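Local coordinates for stage II sporulation protein Q (Bacillus subtilis, PDB 3TUF) that pairs with SpoIIIAH to form an intercellular channel between mother cell and forespore during sporulation, and takes part in forespore engulfment, at residues Glu39-Pro44 with Ser97-Gly102; Phe57-Ala62 with Ala175-Asn180; Lys82-Ala87 with Val165-Arg170; Thr127-Leu132 with Gln147-Ser152. One frame throughout, in Å; residues are numbered along the deposited sequence.

Contact 1: residues Glu39-Pro44 with Ser97-Gly102; sequences ENVAMP and SASLSG
A segment from the N-terminal part of the chain, Glu39-Pro44, lies along the loop Ser97-Gly102 that joins strands 95-97 and 102-110 of the M23 (LytM-like) beta domain, and the two are held by scattered bonds without regular strand pairing. Glu39 places CG in the crowded position between its backbone N and carbonyl carbon (chi1 57°), and the extended chain beyond it carries the carboxylate across to the backbone of Ser101. The Ser101 N-H runs almost straight (174°) into Glu39 OE1, 2.8 Å away, nearly along the C-O axis; the Ser101 hydroxyl has its stronger partner in the backbone N of Gln145. A glutamate suits the spot, being long enough to span the gap. Its aliphatic part crosses Leu100 obliquely, Glu39 CG lying 3.7 Å from Leu100 CD2, while the same methyl comes 4.3 Å from Val41 CG2. Ser99 turns OG anti to its backbone N (chi1 164°) and gives its proton to Ala42 O at 2.8 Å, on an in-plane lone pair; the Ala42 N-H returns a bond to Ser99 O at 3.2 Å. One small serine thus grips both polar groups of Ala42, and Tyr129 OH is bonded to Ser99 N. At the far end the ring of Pro44 packs on Leu86 and Phe167, and Ser97 N donates to Pro44 O at 2.9 Å from above the carbonyl plane.

Contact 2: residues Phe57-Ala62 with Ala175-Asn180; sequences FYETDA and AMNPLN
The loop between strand 51-55 and helix 64-69 meets the chain where it leaves the hairpin strand 174-176, and the aromatic ring of Phe57 fills the join. With CG anti to its backbone N (chi1 172°), Phe57 lays one ring face against the Met176-Asn177 peptide: Asn177 N sits 3.6 Å above the ring plane, over its centre. Asn177 CB adds a CH-pi contact over that face, 4.2 Å from the ring centroid, and Ala175 O approaches CZ of Phe57 at the edge, 3.5 Å away. A flat, broad side chain suits this place, since it can cover a run of backbone. Within the LytM-like domain this part of the surface borders the partner protein: Tyr58 and Thr60, in the same loop, pack against Thr173 and Lys184 of the SpoIIIAH chain. The asparagine amide, only 20° from the plane of the Phe57 ring, serves as donor and acceptor. Asn177 ND2 donates to Glu59 OE2 at 3.1 Å (163°), reaching it from above the carboxylate plane, and the bend at chi2 of Glu59 brings the acid round. A water accepts from Phe57 N at 3.0 Å and donates to Asn177 OD1 at 2.9 Å.

Contact 3: residues Lys82-Ala87 with Val165-Arg170; sequences KGIDLA and VHFEIR
The imidazole of His166 is held edge-on between two carboxylates, both nearly in its plane: Asp85 OD1 lies 2.6 Å from ND1, and Glu168 OE2 a very short 2.5 Å from NE2. The Asp85 carboxylate, turned 74° from the ring, receives the bond on its syn lone pair, whereas Glu168 uses the anti one. On the opposite face of the sheet, the Phe167 ring has Ile84 CD1 at its edge, 3.9 Å from CD2, and meets the ring of Tyr129 obliquely. The backbone between is an antiparallel pairing of strands 84-88 and 165-171, central in the M23 fold. Phe167 N reaches Ile84 O at 2.8 Å, nearly along the C=O axis, and two bonds between Leu86 and Val165 continue the register. Gly83, lacking a side chain, brings its CA within 3.2 Å of Phe167 O. Lys82 sends NZ away to Lys184 O of the SpoIIIAH chain. By sequence, Asp85 and His166 correspond to the aspartate and last histidine of the HxxxD and HxH zinc motifs of M23 peptidases, but a serine occupies the first histidine position; consistent with a lost metal site, they bond each other. Donating to two acids, the ring is probably doubly protonated and cationic.

Contact 4: residues Thr127-Leu132 with Gln147-Ser152; sequences TVYQSL and QVIGKS
Two beta bulges shape the place where strand 125-132 turns a corner and packs on strand 148-151, in the core between sheets of the M23 domain. In the strand containing Leu132, Ser131 and Leu132 both face Tyr115 as a G1 bulge, Ser131 taking a positive phi of 73°; in the other, Ile149 and Gly150 both face Val96 as a classic bulge. The tight part is mainly apolar. Ile149 stands at about a right angle to Tyr129 and presses its CD1 methyl onto the middle of the ring, 3.7 Å from the centroid and 6° off the ring normal. CG1 of Ile149 occupies the crowded position between backbone N and carbonyl carbon (chi1 65°), and the extended chain beyond it brings the methyl to the face. A branched isoleucine can thus fill the core and still present a slender tip, while the tyrosine offers a broad face to it. Next to them, Leu132 CD1 lies 4.2 Å from CA of Gly150; a CB on Gly150 would point at Leu132 and lie only 2.7 Å from that CD1, so a side chain would not fit. The looser side belongs to Lys151, whose side chain turns from Leu132 to the partly exposed margin, where NZ forms a salt bridge with Asp95. Ser152 also points away but is buried, its OG tied to Asn163 and Phe94 N. No hydrogen bond crosses the contact; the backbones meet tightly beside the Leu132 packing through a CA-H...O contact, Leu132 CA lying 3.0 Å from Lys151 O.

Contacts 3 and 4 are buried, whereas contacts 1 and 2 are only partly so and involve loops. Contact 3, about 3 Å between its centre and that of the chain, combines paired strands with a charged cluster; contact 4 packs apolar side chains between sheets. They are neighbours, since strand 125-132 pairs with strand 165-171. Contact 1 packs against both, through Pro44 and Ser99 against contact 3 and through Ser97 and Ala98 on 147-152, and relies on backbone, hydroxyl and carboxylate hydrogen bonds. Contact 2 extends the sheet of contact 3 through strand 174-176 and adds a water, its centre about 20 Å from that of contact 4. Contacts 2 and 3 both reach SpoIIIAH.

Contact 1: residues Glu39-Pro44 with Ser97-Gly102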
loop_
_atom_site.group_PDB
_atom_site.type_symbol
_atom_site.label_atom_id
_atom_site.label_comp_id
_atom_site.label_asym_id
_atom_site.label_seq_id
_atom_site.Cartn_x
_atom_site.Cartn_y
_atom_site.Cartn_z
ATOM N N GLU A 39 38.103 -24.224 -16.097
ATOM C CA GLU A 39 38.438 -23.308 -17.171
ATOM C C GLU A 39 38.188 -21.866 -16.836
ATOM O O GLU A 39 37.516 -21.564 -15.895
ATOM C CB GLU A 39 37.760 -23.690 -18.488
ATOM C CG GLU A 39 36.266 -23.794 -18.469
ATOM C CD GLU A 39 35.707 -24.310 -19.782
ATOM O OE1 GLU A 39 34.572 -23.976 -20.117
ATOM O OE2 GLU A 39 36.392 -25.051 -20.483
ATOM N N ASN A 40 38.757 -20.985 -17.632
ATOM C CA ASN A 40 38.652 -19.570 -17.415
ATOM C C ASN A 40 37.574 -18.970 -18.269
ATOM O O ASN A 40 37.288 -19.451 -19.324
ATOM C CB ASN A 40 39.957 -18.896 -17.773
ATOM C CG ASN A 40 41.079 -19.259 -16.847
ATOM O OD1 ASN A 40 40.968 -20.153 -16.032
ATOM N ND2 ASN A 40 42.181 -18.559 -16.979
ATOM N N VAL A 41 36.991 -17.890 -17.813
ATOM C CA VAL A 41 35.870 -17.268 -18.499
ATOM C C VAL A 41 36.403 -16.536 -19.697
ATOM O O VAL A 41 37.257 -15.699 -19.554
ATOM C CB VAL A 41 35.121 -16.273 -17.543
ATOM C CG1 VAL A 41 34.086 -15.376 -18.310
ATOM C CG2 VAL A 41 34.471 -17.036 -16.365
ATOM N N ALA A 42 35.905 -16.842 -20.890
ATOM C CA ALA A 42 36.471 -16.185 -22.083
ATOM C C ALA A 42 35.552 -15.130 -22.695
ATOM O O ALA A 42 34.335 -15.245 -22.590
ATOM C CB ALA A 42 36.883 -17.225 -23.134
ATOM N N MET A 43 36.134 -14.102 -23.313
ATOM C CA MET A 43 35.386 -13.198 -24.193
ATOM C C MET A 43 34.546 -14.051 -25.131
ATOM O O MET A 43 35.038 -15.023 -25.663
ATOM C CB MET A 43 36.350 -12.313 -24.975
ATOM C CG MET A 43 36.854 -11.218 -24.107
ATOM S SD MET A 43 35.551 -9.931 -23.941
ATOM C CE MET A 43 35.886 -9.085 -25.525
ATOM N N PRO A 44 33.269 -13.705 -25.331
ATOM C CA PRO A 44 32.367 -14.581 -26.108
ATOM C C PRO A 44 32.485 -14.384 -27.639
ATOM O O PRO A 44 31.438 -14.347 -28.364
ATOM C CB PRO A 44 30.995 -14.116 -25.639
ATOM C CG PRO A 44 31.169 -12.662 -25.518
ATOM C CD PRO A 44 32.591 -12.452 -24.961
ATOM N N SER A 97 31.036 -16.803 -29.829
ATOM C CA SER A 97 31.345 -18.167 -29.406
ATOM C C SER A 97 31.215 -18.371 -27.933
ATOM O O SER A 97 31.246 -17.437 -27.145
ATOM C CB SER A 97 32.768 -18.537 -29.809
ATOM O OG SER A 97 33.642 -17.517 -29.427
ATOM N N ALA A 98 31.121 -19.624 -27.551
ATOM C CA ALA A 98 30.801 -19.938 -26.188
ATOM C C ALA A 98 31.974 -19.517 -25.305
ATOM O O ALA A 98 33.155 -19.832 -25.561
ATOM C CB ALA A 98 30.469 -21.408 -26.032
ATOM N N SER A 99 31.617 -18.725 -24.302
ATOM C CA SER A 99 32.533 -18.235 -23.303
ATOM C C SER A 99 33.016 -19.350 -22.391
ATOM O O SER A 99 34.103 -19.263 -21.861
ATOM C CB SER A 99 31.809 -17.189 -22.472
ATOM O OG SER A 99 32.518 -16.952 -21.278
ATOM N N LEU A 100 32.185 -20.368 -22.181
ATOM C CA LEU A 100 32.574 -21.548 -21.433
ATOM C C LEU A 100 31.840 -22.739 -22.033
ATOM O O LEU A 100 30.860 -22.568 -22.755
ATOM C CB LEU A 100 32.170 -21.434 -19.965
ATOM C CG LEU A 100 32.806 -20.397 -19.013
ATOM C CD1 LEU A 100 31.886 -20.185 -17.857
ATOM C CD2 LEU A 100 34.196 -20.776 -18.490
ATOM N N SER A 101 32.304 -23.947 -21.721
ATOM C CA SER A 101 31.642 -25.156 -22.163
ATOM C C SER A 101 30.317 -25.443 -21.393
ATOM O O SER A 101 30.150 -25.115 -20.210
ATOM C CB SER A 101 32.631 -26.305 -22.084
ATOM O OG SER A 101 33.893 -25.912 -22.668
ATOM N N GLY A 102 29.345 -26.031 -22.073
ATOM C CA GLY A 102 28.098 -26.322 -21.406
ATOM C C GLY A 102 27.102 -26.889 -22.345
ATOM O O GLY A 102 27.462 -27.412 -23.395
#

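Contact 2: residues Phe57-Ala62 with Ala175-Asn180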
loop_
_atom_site.group_PDB
_atom_site.type_symbol
_atom_site.label_atom_id
_atom_site.label_comp_id
_atom_site.label_asym_id
_atom_site.label_seq_id
_atom_site.Cartn_x
_atom_site.Cartn_y
_atom_site.Cartn_z
ATOM N N PHE A 57 27.725 -3.383 -17.906
ATOM C CA PHE A 57 26.745 -3.867 -16.993
ATOM C C PHE A 57 26.483 -2.707 -15.994
ATOM O O PHE A 57 27.389 -2.088 -15.527
ATOM C CB PHE A 57 27.361 -5.086 -16.326
ATOM C CG PHE A 57 26.553 -5.632 -15.204
ATOM C CD1 PHE A 57 26.532 -4.997 -13.969
ATOM C CD2 PHE A 57 25.808 -6.788 -15.372
ATOM C CE1 PHE A 57 25.744 -5.529 -12.875
ATOM C CE2 PHE A 57 25.019 -7.329 -14.307
ATOM C CZ PHE A 57 24.977 -6.715 -13.071
ATOM N N TYR A 58 25.219 -2.439 -15.689
ATOM C CA TYR A 58 24.884 -1.332 -14.794
ATOM C C TYR A 58 25.426 -1.528 -13.376
ATOM O O TYR A 58 25.160 -2.550 -12.743
ATOM C CB TYR A 58 23.368 -1.121 -14.751
ATOM C CG TYR A 58 22.946 0.162 -14.071
ATOM C CD1 TYR A 58 22.681 0.194 -12.709
ATOM C CD2 TYR A 58 22.814 1.342 -14.792
ATOM C CE1 TYR A 58 22.295 1.364 -12.084
ATOM C CE2 TYR A 58 22.428 2.516 -14.176
ATOM C CZ TYR A 58 22.170 2.523 -12.821
ATOM O OH TYR A 58 21.787 3.690 -12.203
ATOM N N GLU A 59 26.177 -0.547 -12.878
ATOM C CA GLU A 59 26.679 -0.599 -11.506
ATOM C C GLU A 59 26.126 0.619 -10.732
ATOM O O GLU A 59 26.267 1.776 -11.183
ATOM C CB GLU A 59 28.215 -0.581 -11.511
ATOM C CG GLU A 59 28.842 -1.708 -12.238
ATOM C CD GLU A 59 29.137 -2.921 -11.361
ATOM O OE1 GLU A 59 28.277 -3.426 -10.585
ATOM O OE2 GLU A 59 30.281 -3.409 -11.492
ATOM N N THR A 60 25.476 0.377 -9.593
ATOM C CA THR A 60 24.752 1.452 -8.900
ATOM C C THR A 60 25.666 2.536 -8.290
ATOM O O THR A 60 25.212 3.677 -8.033
ATOM C CB THR A 60 23.824 0.908 -7.758
ATOM O OG1 THR A 60 24.578 0.858 -6.571
ATOM C CG2 THR A 60 23.385 -0.520 -8.023
ATOM N N ASP A 61 26.925 2.170 -8.035
ATOM C CA ASP A 61 27.888 3.070 -7.421
ATOM C C ASP A 61 28.833 3.740 -8.416
ATOM O O ASP A 61 29.849 4.278 -8.019
ATOM C CB ASP A 61 28.692 2.308 -6.370
ATOM C CG ASP A 61 29.500 1.206 -6.964
ATOM O OD1 ASP A 61 29.632 1.108 -8.211
ATOM O OD2 ASP A 61 30.019 0.416 -6.171
ATOM N N ALA A 62 28.513 3.689 -9.705
ATOM C CA ALA A 62 29.361 4.303 -10.732
ATOM C C ALA A 62 28.956 5.746 -10.857
ATOM O O ALA A 62 27.899 6.141 -10.365
ATOM C CB ALA A 62 29.216 3.556 -12.105
ATOM N N ALA A 175 22.172 -12.029 -12.916
ATOM C CA ALA A 175 23.156 -11.422 -13.775
ATOM C C ALA A 175 24.229 -10.723 -12.974
ATOM O O ALA A 175 23.924 -9.960 -12.097
ATOM C CB ALA A 175 22.445 -10.404 -14.708
ATOM N N MET A 176 25.495 -10.982 -13.286
ATOM C CA MET A 176 26.602 -10.277 -12.638
ATOM C C MET A 176 27.415 -9.600 -13.681
ATOM O O MET A 176 27.287 -9.912 -14.861
ATOM C CB MET A 176 27.467 -11.279 -11.947
ATOM C CG MET A 176 26.580 -12.215 -11.194
ATOM S SD MET A 176 27.570 -13.455 -10.450
ATOM C CE MET A 176 28.349 -12.468 -9.111
ATOM N N ASN A 177 28.272 -8.689 -13.267
ATOM C CA ASN A 177 29.078 -7.982 -14.242
ATOM C C ASN A 177 30.047 -8.902 -15.020
ATOM O O ASN A 177 30.968 -9.472 -14.420
ATOM C CB ASN A 177 29.843 -6.834 -13.594
ATOM C CG ASN A 177 30.517 -5.940 -14.630
ATOM O OD1 ASN A 177 30.885 -6.374 -15.736
ATOM N ND2 ASN A 177 30.692 -4.679 -14.270
ATOM N N PRO A 178 29.851 -9.045 -16.365
ATOM C CA PRO A 178 30.834 -9.887 -17.062
ATOM C C PRO A 178 32.307 -9.488 -16.823
ATOM O O PRO A 178 33.119 -10.348 -16.415
ATOM C CB PRO A 178 30.357 -9.822 -18.549
ATOM C CG PRO A 178 28.782 -9.602 -18.381
ATOM C CD PRO A 178 28.766 -8.596 -17.284
ATOM N N LEU A 179 32.625 -8.209 -17.007
ATOM C CA LEU A 179 33.976 -7.717 -16.877
ATOM C C LEU A 179 34.643 -8.159 -15.593
ATOM O O LEU A 179 35.877 -8.165 -15.494
ATOM C CB LEU A 179 33.950 -6.209 -16.897
ATOM C CG LEU A 179 33.571 -5.651 -18.273
ATOM C CD1 LEU A 179 34.054 -4.160 -18.438
ATOM C CD2 LEU A 179 34.123 -6.558 -19.371
ATOM N N ASN A 180 33.852 -8.506 -14.584
ATOM C CA ASN A 180 34.475 -8.918 -13.325
ATOM C C ASN A 180 35.060 -10.254 -13.399
ATOM O O ASN A 180 35.881 -10.612 -12.555
ATOM C CB ASN A 180 33.502 -8.955 -12.184
ATOM C CG ASN A 180 33.295 -7.624 -11.620
ATOM O OD1 ASN A 180 33.974 -6.665 -12.010
ATOM N ND2 ASN A 180 32.349 -7.516 -10.710
HETATM O O HOH W 1 30.602 -3.977 -17.381
#

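Contact 3: residues Lys82-Ala87 with Val165-Arg170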
loop_
_atom_site.group_PDB
_atom_site.type_symbol
_atom_site.label_atom_id
_atom_site.label_comp_id
_atom_site.label_asym_id
_atom_site.label_seq_id
_atom_site.Cartn_x
_atom_site.Cartn_y
_atom_site.Cartn_z
ATOM N N LYS A 82 22.103 -5.719 -18.134
ATOM C CA LYS A 82 22.453 -6.882 -17.254
ATOM C C LYS A 82 23.640 -7.700 -17.778
ATOM O O LYS A 82 23.937 -8.936 -17.364
ATOM C CB LYS A 82 21.212 -7.761 -17.040
ATOM C CG LYS A 82 20.150 -7.102 -16.100
ATOM C CD LYS A 82 20.815 -6.508 -14.790
ATOM C CE LYS A 82 19.849 -6.334 -13.612
ATOM N NZ LYS A 82 20.608 -6.358 -12.345
ATOM N N GLY A 83 24.344 -6.990 -18.683
ATOM C CA GLY A 83 25.534 -7.539 -19.338
ATOM C C GLY A 83 26.341 -6.525 -20.142
ATOM O O GLY A 83 26.137 -5.287 -20.036
ATOM N N ILE A 84 27.277 -7.039 -20.946
ATOM C CA ILE A 84 28.019 -6.166 -21.830
ATOM C C ILE A 84 27.554 -6.364 -23.263
ATOM O O ILE A 84 27.049 -7.455 -23.626
ATOM C CB ILE A 84 29.499 -6.421 -21.722
ATOM C CG1 ILE A 84 29.793 -7.856 -22.183
ATOM C CG2 ILE A 84 29.949 -6.182 -20.274
ATOM C CD1 ILE A 84 31.198 -8.394 -21.931
ATOM N N ASP A 85 27.703 -5.290 -24.048
ATOM C CA ASP A 85 27.498 -5.316 -25.480
ATOM C C ASP A 85 28.831 -5.140 -26.169
ATOM O O ASP A 85 29.561 -4.185 -25.899
ATOM C CB ASP A 85 26.582 -4.188 -25.916
ATOM C CG ASP A 85 25.101 -4.414 -25.462
ATOM O OD1 ASP A 85 24.763 -5.547 -24.945
ATOM O OD2 ASP A 85 24.291 -3.453 -25.638
ATOM N N LEU A 86 29.133 -6.047 -27.082
ATOM C CA LEU A 86 30.387 -6.011 -27.845
ATOM C C LEU A 86 30.053 -5.660 -29.275
ATOM O O LEU A 86 29.084 -6.231 -29.824
ATOM C CB LEU A 86 31.030 -7.399 -27.818
ATOM C CG LEU A 86 31.580 -7.663 -26.435
ATOM C CD1 LEU A 86 31.798 -9.178 -26.183
ATOM C CD2 LEU A 86 32.899 -6.807 -26.193
ATOM N N ALA A 87 30.801 -4.733 -29.875
ATOM C CA ALA A 87 30.641 -4.459 -31.348
ATOM C C ALA A 87 32.027 -4.234 -31.963
ATOM O O ALA A 87 32.962 -3.884 -31.220
ATOM C CB ALA A 87 29.705 -3.291 -31.649
ATOM N N VAL A 165 26.778 -8.172 -29.988
ATOM C CA VAL A 165 26.171 -9.247 -29.181
ATOM C C VAL A 165 25.980 -8.740 -27.743
ATOM O O VAL A 165 26.868 -8.071 -27.211
ATOM C CB VAL A 165 27.029 -10.547 -29.200
ATOM C CG1 VAL A 165 28.495 -10.274 -28.716
ATOM C CG2 VAL A 165 26.441 -11.603 -28.334
ATOM N N HIS A 166 24.821 -9.002 -27.132
ATOM C CA HIS A 166 24.667 -8.795 -25.717
ATOM C C HIS A 166 25.070 -10.071 -24.970
ATOM O O HIS A 166 24.592 -11.151 -25.286
ATOM C CB HIS A 166 23.222 -8.487 -25.400
ATOM C CG HIS A 166 22.956 -8.200 -23.939
ATOM N ND1 HIS A 166 23.355 -7.033 -23.328
ATOM C CD2 HIS A 166 22.327 -8.923 -22.984
ATOM C CE1 HIS A 166 22.973 -7.039 -22.058
ATOM N NE2 HIS A 166 22.362 -8.184 -21.818
ATOM N N PHE A 167 25.939 -9.951 -23.972
ATOM C CA PHE A 167 26.429 -11.116 -23.296
ATOM C C PHE A 167 26.246 -11.022 -21.764
ATOM O O PHE A 167 26.527 -9.982 -21.123
ATOM C CB PHE A 167 27.883 -11.233 -23.615
ATOM C CG PHE A 167 28.591 -12.251 -22.799
ATOM C CD1 PHE A 167 28.296 -13.584 -22.957
ATOM C CD2 PHE A 167 29.534 -11.869 -21.875
ATOM C CE1 PHE A 167 28.922 -14.572 -22.217
ATOM C CE2 PHE A 167 30.199 -12.855 -21.099
ATOM C CZ PHE A 167 29.887 -14.221 -21.268
ATOM N N GLU A 168 25.819 -12.113 -21.153
ATOM C CA GLU A 168 25.530 -12.105 -19.742
ATOM C C GLU A 168 26.051 -13.374 -19.090
ATOM O O GLU A 168 26.115 -14.432 -19.755
ATOM C CB GLU A 168 24.011 -11.994 -19.551
ATOM C CG GLU A 168 23.403 -10.667 -20.027
ATOM C CD GLU A 168 21.906 -10.638 -19.773
ATOM O OE1 GLU A 168 21.419 -11.646 -19.164
ATOM O OE2 GLU A 168 21.205 -9.633 -20.168
ATOM N N ILE A 169 26.448 -13.264 -17.811
ATOM C CA ILE A 169 26.821 -14.437 -16.997
ATOM C C ILE A 169 25.869 -14.277 -15.891
ATOM O O ILE A 169 25.724 -13.133 -15.389
ATOM C CB ILE A 169 28.218 -14.367 -16.280
ATOM C CG1 ILE A 169 29.271 -13.743 -17.149
ATOM C CG2 ILE A 169 28.717 -15.718 -15.810
ATOM C CD1 ILE A 169 29.054 -12.255 -17.175
ATOM N N ARG A 170 25.232 -15.394 -15.522
ATOM C CA ARG A 170 24.243 -15.458 -14.453
ATOM C C ARG A 170 24.601 -16.613 -13.539
ATOM O O ARG A 170 25.072 -17.674 -14.014
ATOM C CB ARG A 170 22.825 -15.688 -15.007
ATOM C CG ARG A 170 22.446 -14.765 -16.153
ATOM C CD ARG A 170 21.013 -14.769 -16.473
ATOM N NE ARG A 170 20.547 -13.445 -16.128
ATOM C CZ ARG A 170 19.860 -12.659 -16.942
ATOM N NH1 ARG A 170 19.509 -13.136 -18.157
ATOM N NH2 ARG A 170 19.513 -11.422 -16.523
#

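Contact 4: residues Thr127-Leu132 with Gln147-Ser152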
loop_
_atom_site.group_PDB
_atom_site.type_symbol
_atom_site.label_atom_id
_atom_site.label_comp_id
_atom_site.label_asym_id
_atom_site.label_seq_id
_atom_site.Cartn_x
_atom_site.Cartn_y
_atom_site.Cartn_z
ATOM N N THR A 127 25.401 -18.717 -19.298
ATOM C CA THR A 127 25.679 -17.517 -20.079
ATOM C C THR A 127 24.649 -17.260 -21.133
ATOM O O THR A 127 24.028 -18.201 -21.645
ATOM C CB THR A 127 27.036 -17.596 -20.812
ATOM O OG1 THR A 127 27.307 -18.953 -21.221
ATOM C CG2 THR A 127 28.102 -17.101 -19.943
ATOM N N VAL A 128 24.508 -15.997 -21.504
ATOM C CA VAL A 128 23.414 -15.579 -22.405
ATOM C C VAL A 128 23.990 -14.732 -23.528
ATOM O O VAL A 128 24.795 -13.786 -23.338
ATOM C CB VAL A 128 22.248 -14.827 -21.635
ATOM C CG1 VAL A 128 21.075 -14.344 -22.565
ATOM C CG2 VAL A 128 21.709 -15.699 -20.489
ATOM N N TYR A 129 23.590 -15.105 -24.730
ATOM C CA TYR A 129 24.054 -14.414 -25.907
ATOM C C TYR A 129 22.812 -14.085 -26.635
ATOM O O TYR A 129 21.945 -14.977 -26.830
ATOM C CB TYR A 129 24.873 -15.374 -26.739
ATOM C CG TYR A 129 25.878 -16.153 -25.912
ATOM C CD1 TYR A 129 25.464 -17.249 -25.130
ATOM C CD2 TYR A 129 27.231 -15.791 -25.898
ATOM C CE1 TYR A 129 26.360 -17.998 -24.349
ATOM C CE2 TYR A 129 28.172 -16.528 -25.099
ATOM C CZ TYR A 129 27.697 -17.632 -24.332
ATOM O OH TYR A 129 28.584 -18.342 -23.566
ATOM N N GLN A 130 22.711 -12.840 -27.075
ATOM C CA GLN A 130 21.428 -12.329 -27.491
ATOM C C GLN A 130 21.721 -11.195 -28.429
ATOM O O GLN A 130 22.824 -10.723 -28.436
ATOM C CB GLN A 130 20.675 -11.906 -26.218
ATOM C CG GLN A 130 20.192 -10.486 -26.214
ATOM C CD GLN A 130 19.361 -10.128 -25.013
ATOM O OE1 GLN A 130 18.949 -11.020 -24.203
ATOM N NE2 GLN A 130 19.099 -8.796 -24.872
ATOM N N SER A 131 20.759 -10.757 -29.243
ATOM C CA SER A 131 21.014 -9.887 -30.449
ATOM C C SER A 131 21.674 -10.544 -31.706
ATOM O O SER A 131 21.998 -9.845 -32.712
ATOM C CB SER A 131 21.711 -8.576 -30.119
ATOM O OG SER A 131 21.254 -7.590 -31.058
ATOM N N LEU A 132 21.844 -11.880 -31.639
ATOM C CA LEU A 132 22.330 -12.700 -32.746
ATOM C C LEU A 132 21.403 -12.586 -34.000
ATOM O O LEU A 132 20.136 -12.515 -33.871
ATOM C CB LEU A 132 22.415 -14.157 -32.287
ATOM C CG LEU A 132 23.212 -14.375 -30.996
ATOM C CD1 LEU A 132 23.621 -15.838 -30.785
ATOM C CD2 LEU A 132 24.444 -13.543 -31.021
ATOM N N GLN A 147 33.696 -22.371 -29.142
ATOM C CA GLN A 147 32.935 -22.899 -30.221
ATOM C C GLN A 147 31.921 -21.872 -30.653
ATOM O O GLN A 147 31.114 -21.390 -29.830
ATOM C CB GLN A 147 32.256 -24.150 -29.785
ATOM C CG GLN A 147 31.641 -24.841 -30.979
ATOM C CD GLN A 147 30.823 -26.049 -30.595
ATOM O OE1 GLN A 147 29.802 -26.282 -31.228
ATOM N NE2 GLN A 147 31.245 -26.826 -29.593
ATOM N N VAL A 148 31.975 -21.516 -31.933
ATOM C CA VAL A 148 31.086 -20.484 -32.453
ATOM C C VAL A 148 29.671 -20.951 -32.272
ATOM O O VAL A 148 29.357 -22.133 -32.519
ATOM C CB VAL A 148 31.320 -20.213 -33.936
ATOM C CG1 VAL A 148 30.092 -19.580 -34.586
ATOM C CG2 VAL A 148 32.583 -19.310 -34.105
ATOM N N ILE A 149 28.815 -20.032 -31.822
ATOM C CA ILE A 149 27.440 -20.378 -31.622
ATOM C C ILE A 149 26.488 -19.434 -32.310
ATOM O O ILE A 149 25.283 -19.670 -32.289
ATOM C CB ILE A 149 27.076 -20.471 -30.132
ATOM C CG1 ILE A 149 27.196 -19.103 -29.486
ATOM C CG2 ILE A 149 27.921 -21.606 -29.417
ATOM C CD1 ILE A 149 27.043 -19.165 -27.985
ATOM N N GLY A 150 26.997 -18.378 -32.920
ATOM C CA GLY A 150 26.084 -17.528 -33.697
ATOM C C GLY A 150 26.780 -16.369 -34.337
ATOM O O GLY A 150 28.015 -16.375 -34.383
ATOM N N LYS A 151 26.015 -15.391 -34.849
ATOM C CA LYS A 151 26.608 -14.169 -35.450
ATOM C C LYS A 151 26.016 -12.920 -34.796
ATOM O O LYS A 151 24.832 -12.902 -34.475
ATOM C CB LYS A 151 26.391 -14.071 -36.975
ATOM C CG LYS A 151 27.572 -13.363 -37.684
ATOM C CD LYS A 151 27.549 -13.397 -39.220
ATOM C CE LYS A 151 28.005 -14.725 -39.929
ATOM N NZ LYS A 151 29.263 -15.260 -39.346
ATOM N N SER A 152 26.839 -11.884 -34.619
ATOM C CA SER A 152 26.309 -10.642 -34.143
ATOM C C SER A 152 25.148 -10.164 -35.038
ATOM O O SER A 152 25.043 -10.527 -36.221
ATOM C CB SER A 152 27.393 -9.590 -34.161
ATOM O OG SER A 152 27.465 -8.966 -35.441
#